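Local atomic coordinates of intracellular growth locus, subunit C (PDB entry 2QWU), a protein that is a Francisella pathogenicity island protein linked to cell invasion and probably serves intracellular growth as a component of a type VI secretion system. Residues T8-Q11 with V12-E16; G29-P32 with N33-F37. The protein carries 2 engineered substitutions. All coordinates share one frame; numbering follows the deposited sequence.

Interaction 1: T8-Q11 with V12-E16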
ATOM      1  N   THR A   8      11.016  12.619   4.759  1.00 25.93           N
ATOM      2  CA  THR A   8      12.160  13.533   4.882  1.00 25.69           C
ATOM      3  C   THR A   8      13.495  12.793   5.049  1.00 26.88           C
ATOM      4  O   THR A   8      13.543  11.705   5.617  1.00 26.93           O
ATOM      5  CB  THR A   8      11.985  14.509   6.138  1.00 27.87           C
ATOM      6  OG1 THR A   8      12.011  13.726   7.352  1.00 28.91           O
ATOM      7  CG2 THR A   8      10.653  15.261   6.050  1.00 28.49           C
ATOM      8  N   ARG A   9      14.581  13.404   4.573  1.00 27.88           N
ATOM      9  CA  ARG A   9      15.901  12.795   4.716  1.00 29.26           C
ATOM     10  C   ARG A   9      16.208  12.530   6.201  1.00 29.59           C
ATOM     11  O   ARG A   9      16.791  11.501   6.546  1.00 29.18           O
ATOM     12  CB  ARG A   9      16.960  13.697   4.096  1.00 32.20           C
ATOM     13  CG  ARG A   9      18.380  13.180   4.291  1.00 37.74           C
ATOM     14  CD  ARG A   9      18.539  11.734   3.838  1.00 41.76           C
ATOM     15  NE  ARG A   9      18.140  11.549   2.442  1.00 45.05           N
ATOM     16  CZ  ARG A   9      18.205  10.388   1.800  1.00 45.68           C
ATOM     17  NH1 ARG A   9      18.653   9.304   2.433  1.00 44.33           N
ATOM     18  NH2 ARG A   9      17.827  10.320   0.527  1.00 45.67           N
ATOM     19  N   GLN A  10      15.814  13.459   7.074  1.00 28.38           N
ATOM     20  CA  GLN A  10      15.995  13.284   8.523  1.00 29.66           C
ATOM     21  C   GLN A  10      15.334  11.986   9.029  1.00 27.18           C
ATOM     22  O   GLN A  10      15.939  11.243   9.796  1.00 27.75           O
ATOM     23  CB  GLN A  10      15.399  14.484   9.270  1.00 32.05           C
ATOM     24  CG  GLN A  10      15.224  14.256  10.797  1.00 36.86           C
ATOM     25  CD  GLN A  10      16.544  14.235  11.567  1.00 39.39           C
ATOM     26  OE1 GLN A  10      17.539  14.866  11.156  1.00 41.94           O
ATOM     27  NE2 GLN A  10      16.556  13.537  12.706  1.00 39.44           N
ATOM     28  N   GLN A  11      14.089  11.705   8.636  1.00 25.76           N
ATOM     29  CA  GLN A  11      13.460  10.456   9.055  1.00 25.63           C
ATOM     30  C   GLN A  11      14.269   9.230   8.623  1.00 27.33           C
ATOM     31  O   GLN A  11      14.428   8.276   9.378  1.00 26.07           O
ATOM     32  CB  GLN A  11      12.067  10.296   8.423  1.00 27.47           C
ATOM     33  CG  GLN A  11      10.952  11.022   9.148  1.00 26.88           C
ATOM     34  CD  GLN A  11       9.696  11.033   8.340  1.00 26.81           C
ATOM     35  OE1 GLN A  11       8.702  10.346   8.668  1.00 28.96           O
ATOM     36  NE2 GLN A  11       9.712  11.813   7.262  1.00 25.27           N
ATOM     37  N   VAL A  12      14.741   9.246   7.376  1.00 26.60           N
ATOM     38  CA  VAL A  12      15.483   8.118   6.833  1.00 28.10           C
ATOM     39  C   VAL A  12      16.848   7.966   7.515  1.00 29.03           C
ATOM     40  O   VAL A  12      17.282   6.864   7.818  1.00 30.43           O
ATOM     41  CB  VAL A  12      15.706   8.284   5.285  1.00 27.24           C
ATOM     42  CG1 VAL A  12      16.442   7.033   4.697  1.00 27.10           C
ATOM     43  CG2 VAL A  12      14.385   8.473   4.609  1.00 29.83           C
ATOM     44  N   THR A  13      17.540   9.070   7.742  1.00 30.50           N
ATOM     45  CA  THR A  13      18.847   8.966   8.370  1.00 31.60           C
ATOM     46  C   THR A  13      18.738   8.522   9.841  1.00 31.81           C
ATOM     47  O   THR A  13      19.508   7.682  10.307  1.00 31.61           O
ATOM     48  CB  THR A  13      19.577  10.310   8.313  1.00 33.59           C
ATOM     49  OG1 THR A  13      19.863  10.631   6.934  1.00 37.90           O
ATOM     50  CG2 THR A  13      20.907  10.237   9.142  1.00 34.28           C
ATOM     51  N   SER A  14      17.735   9.038  10.547  1.00 30.82           N
ATOM     52  CA  SER A  14      17.587   8.751  11.974  1.00 31.17           C
ATOM     53  C   SER A  14      16.903   7.429  12.381  1.00 31.26           C
ATOM     54  O   SER A  14      17.019   7.000  13.544  1.00 30.83           O
ATOM     55  CB  SER A  14      16.862   9.948  12.627  1.00 31.64           C
ATOM     56  OG  SER A  14      15.515  10.056  12.150  1.00 36.28           O
ATOM     57  N   GLY A  15      16.204   6.791  11.440  1.00 28.97           N
ATOM     58  CA  GLY A  15      15.504   5.557  11.737  1.00 29.11           C
ATOM     59  C   GLY A  15      14.161   5.763  12.429  1.00 29.99           C
ATOM     60  O   GLY A  15      13.638   4.877  13.100  1.00 31.36           O
ATOM     61  N   GLU A  16      13.596   6.945  12.219  1.00 28.81           N
ATOM     62  CA  GLU A  16      12.330   7.344  12.769  1.00 28.29           C
ATOM     63  C   GLU A  16      11.228   6.623  11.980  1.00 26.48           C
ATOM     64  O   GLU A  16      11.466   6.118  10.886  1.00 27.06           O
ATOM     65  CB  GLU A  16      12.209   8.856  12.554  1.00 31.32           C
ATOM     66  CG  GLU A  16      11.020   9.561  13.222  1.00 36.39           C
ATOM     67  CD  GLU A  16      10.954  11.080  12.906  1.00 39.37           C
ATOM     68  OE1 GLU A  16      11.991  11.686  12.574  1.00 41.53           O
ATOM     69  OE2 GLU A  16       9.842  11.658  13.001  1.00 42.04           O
TER
HETATM   70  O   HOH W   1      13.449   5.644   9.145  1.00 27.65           O
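Ser14 folds its hydroxyl back over the carbonyl of Gln10, one turn earlier in the short helix 9-14, a surface helix with recognisable caps at its ends. With OG held between the backbone N and the carbonyl carbon (chi1 66°), Ser14 OG donates to Gln10 O, 2.7 Å away. Ser14 N reaches that oxygen from the opposite face of the carbonyl plane, so two donors of a single residue grip it. At the N-terminus Thr8 is the N-cap: its OG1 accepts from Gln11 N, 3.2 Å away, on a bond that is fairly straight.

Arg9 wraps round the side of the helix, bent at chi2 and chi3. Its CD comes to 3.5 Å from Thr13 OG1, the two side chains crossing at about a right angle, and its NH1 reaches the CG1 methyl of Val12. Arg9 and Val12 both rest on Cys194, and Arg9 NH2 adds a weak bond to Lys200 O, which lays the helix against the hairpin 189-193/200-204.

Gly15, with positive phi, ends the helix. Glu16 N then donates to Gln11 O, the six-residue closure also found in Schellman endings. The Glu16 carboxylate turns back beside Gln11, OE1 3.6 Å from Gln11 CG. A water completes the end, donating 2.8 Å to Gln11 O and 2.7 Å to Glu16 O.

Interaction 2: G29-P32 with N33-F37. Engineered in segment 33-37: Met36 (natural residue Leu).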
ATOM      1  N   GLY A  29      -8.364   9.800 -11.335  1.00 24.49           N
ATOM      2  CA  GLY A  29      -8.550  11.229 -11.564  1.00 24.88           C
ATOM      3  C   GLY A  29      -7.319  11.963 -12.089  1.00 22.79           C
ATOM      4  O   GLY A  29      -6.228  11.380 -12.222  1.00 23.04           O
ATOM      5  N   SER A  30      -7.508  13.252 -12.357  1.00 23.77           N
ATOM      6  CA  SER A  30      -6.495  14.173 -12.921  1.00 23.16           C
ATOM      7  C   SER A  30      -6.115  15.187 -11.853  1.00 24.36           C
ATOM      8  O   SER A  30      -6.885  16.110 -11.618  1.00 25.06           O
ATOM      9  CB  SER A  30      -7.076  14.993 -14.098  0.50 23.38           C
ATOM     10  OG  SER A  30      -7.273  14.154 -15.215  0.50 26.18           O
ATOM     11  N   HIS A  31      -4.960  15.024 -11.224  1.00 22.75           N
ATOM     12  CA  HIS A  31      -4.537  15.946 -10.162  1.00 22.64           C
ATOM     13  C   HIS A  31      -3.035  15.840  -9.987  1.00 21.26           C
ATOM     14  O   HIS A  31      -2.437  14.902 -10.461  1.00 20.80           O
ATOM     15  CB  HIS A  31      -5.265  15.604  -8.857  1.00 22.69           C
ATOM     16  CG  HIS A  31      -4.970  14.238  -8.338  1.00 22.18           C
ATOM     17  ND1 HIS A  31      -3.927  13.980  -7.473  1.00 20.45           N
ATOM     18  CD2 HIS A  31      -5.549  13.043  -8.590  1.00 21.38           C
ATOM     19  CE1 HIS A  31      -3.879  12.690  -7.219  1.00 21.46           C
ATOM     20  NE2 HIS A  31      -4.853  12.098  -7.891  1.00 21.17           N
ATOM     21  N   PRO A  32      -2.406  16.809  -9.293  1.00 19.67           N
ATOM     22  CA  PRO A  32      -0.961  16.797  -9.091  1.00 19.58           C
ATOM     23  C   PRO A  32      -0.480  16.179  -7.785  1.00 18.07           C
ATOM     24  O   PRO A  32       0.681  16.304  -7.453  1.00 18.54           O
ATOM     25  CB  PRO A  32      -0.639  18.287  -9.118  1.00 19.74           C
ATOM     26  CG  PRO A  32      -1.793  18.860  -8.330  1.00 21.08           C
ATOM     27  CD  PRO A  32      -2.980  18.110  -8.883  1.00 21.24           C
ATOM     28  N   ASN A  33      -1.375  15.570  -7.033  1.00 18.17           N
ATOM     29  CA  ASN A  33      -1.011  15.068  -5.688  1.00 18.35           C
ATOM     30  C   ASN A  33      -0.472  13.659  -5.713  1.00 18.10           C
ATOM     31  O   ASN A  33      -0.557  12.955  -6.742  1.00 17.92           O
ATOM     32  CB  ASN A  33      -2.238  15.169  -4.744  1.00 20.76           C
ATOM     33  CG  ASN A  33      -2.937  16.516  -4.856  1.00 23.53           C
ATOM     34  OD1 ASN A  33      -2.297  17.552  -4.714  1.00 25.51           O
ATOM     35  ND2 ASN A  33      -4.238  16.506  -5.144  1.00 26.08           N
ATOM     36  N   CYS A  34       0.113  13.257  -4.594  1.00 16.20           N
ATOM     37  CA  CYS A  34       0.717  11.932  -4.525  1.00 16.15           C
ATOM     38  C   CYS A  34      -0.308  10.794  -4.575  1.00 16.77           C
ATOM     39  O   CYS A  34      -1.490  10.927  -4.206  1.00 14.23           O
ATOM     40  CB  CYS A  34       1.594  11.810  -3.301  1.00 17.83           C
ATOM     41  SG  CYS A  34       0.630  11.873  -1.766  1.00 24.81           S
ATOM     42  N   ARG A  35       0.129   9.679  -5.156  1.00 15.41           N
ATOM     43  CA  ARG A  35      -0.747   8.513  -5.220  1.00 14.65           C
ATOM     44  C   ARG A  35       0.143   7.256  -5.320  1.00 14.27           C
ATOM     45  O   ARG A  35       1.229   7.270  -5.920  1.00 14.32           O
ATOM     46  CB  ARG A  35      -1.749   8.586  -6.394  1.00 14.96           C
ATOM     47  CG  ARG A  35      -1.185   8.190  -7.848  1.00 14.74           C
ATOM     48  CD  ARG A  35      -0.143   9.124  -8.335  1.00 15.55           C
ATOM     49  NE  ARG A  35      -0.574  10.516  -8.425  1.00 16.65           N
ATOM     50  CZ  ARG A  35      -1.333  11.073  -9.387  1.00 17.82           C
ATOM     51  NH1 ARG A  35      -1.821  10.380 -10.430  1.00 16.04           N
ATOM     52  NH2 ARG A  35      -1.594  12.390  -9.339  1.00 17.59           N
HETATM   53  N   MSE A  36      -0.331   6.178  -4.704  1.00 14.40           N
HETATM   54  CA  MSE A  36       0.387   4.901  -4.704  1.00 14.43           C
HETATM   55  C   MSE A  36      -0.579   3.793  -5.011  1.00 15.22           C
HETATM   56  O   MSE A  36      -1.701   3.792  -4.554  1.00 15.02           O
HETATM   57  CB  MSE A  36       1.030   4.646  -3.322  1.00 13.87           C
HETATM   58  CG  MSE A  36       2.236   5.481  -3.039  1.00 17.72           C
HETATM   59 SE   MSE A  36       2.946   4.976  -1.321  1.00 19.58          SE
HETATM   60  CE  MSE A  36       3.355   3.398  -1.757  1.00 26.23           C
ATOM     61  N   PHE A  37      -0.169   2.864  -5.879  1.00 14.46           N
ATOM     62  CA  PHE A  37      -1.000   1.745  -6.146  1.00 14.31           C
ATOM     63  C   PHE A  37      -0.128   0.570  -6.605  1.00 14.36           C
ATOM     64  O   PHE A  37       1.050   0.752  -6.980  1.00 15.74           O
ATOM     65  CB  PHE A  37      -2.097   2.124  -7.153  1.00 14.05           C
ATOM     66  CG  PHE A  37      -1.567   2.651  -8.504  1.00 15.40           C
ATOM     67  CD1 PHE A  37      -1.194   1.759  -9.505  1.00 15.16           C
ATOM     68  CD2 PHE A  37      -1.488   4.029  -8.752  1.00 16.62           C
ATOM     69  CE1 PHE A  37      -0.739   2.240 -10.788  1.00 16.28           C
ATOM     70  CE2 PHE A  37      -1.053   4.535 -10.021  1.00 18.04           C
ATOM     71  CZ  PHE A  37      -0.678   3.598 -11.045  1.00 15.81           C
TER
HETATM   72  O   HOH W   2      -3.602  12.252 -11.993  1.00 18.02           O
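This is a local polar contact inside the loop that joins strand 18-21 to strand 37-43: the guanidinium of Arg35 lies flat on the imidazole of His31 while tying down the backbone around it. The group and ring centres are 4.2 Å apart and the planes are inclined by 27°, so the stack is slightly splayed. NH2 carries most of the approach; it sits above the rim of the ring, 3.1 Å from His31 CE1.

What fixes the guanidinium in this position is the carbonyl of Asn33. Arg35 NE and NH2 both donate to Asn33 O, at 3.0 and 2.9 Å, a side-on grip lying close to both the guanidinium plane and the carbonyl plane. Bends at chi2 and chi3 fold the arginine back toward its own chain to make this possible. NH2 also gives a weak bond to His31 O, so it is shared between two carbonyls.

The ring is held at both of its nitrogens. Asn33 N donates to His31 ND1 across 3.0 Å, tilted 20° from the ring plane, and NE2 bonds to Ala26 O. A ring accepting at ND1 and facing a carbonyl at NE2 is consistent with a neutral imidazole protonated on NE2, and the arginine overhead would probably discourage a second proton.

Arg35 NH1 turns to Ile55 O and to a water 3.0 Å away. The water accepts from NH1 and from His31 N and donates to Gly29 O, bridging Gly29 and His31 of the loop to the arginine. The whole is a guanidinium-imidazole stack combined with a buried arginine that gathers the main-chain carbonyls of His31, Asn33 and Ile55 and so braces this non-regular connection between two strands of the antiparallel sheet.

Interaction 1 closes well before interaction 2 opens along the chain, and strand 18-21 lies between them. Their centres are 24 Å apart and their nearest atoms about 12 Å, so they do not touch. What connects them is the large antiparallel sheet: helix 9-14 leads into strand 18-21, the loop of interaction 2 then runs on into strand 37-43, and both strands pair with strand 71-79. One contact therefore shapes the helix before the first strand of this sheet, the other the long connection to the next. Both are surface contacts of a mainly beta protein; interaction 1 lies about 20 Å from its centre and interaction 2, which includes a buried arginine, about 14 Å.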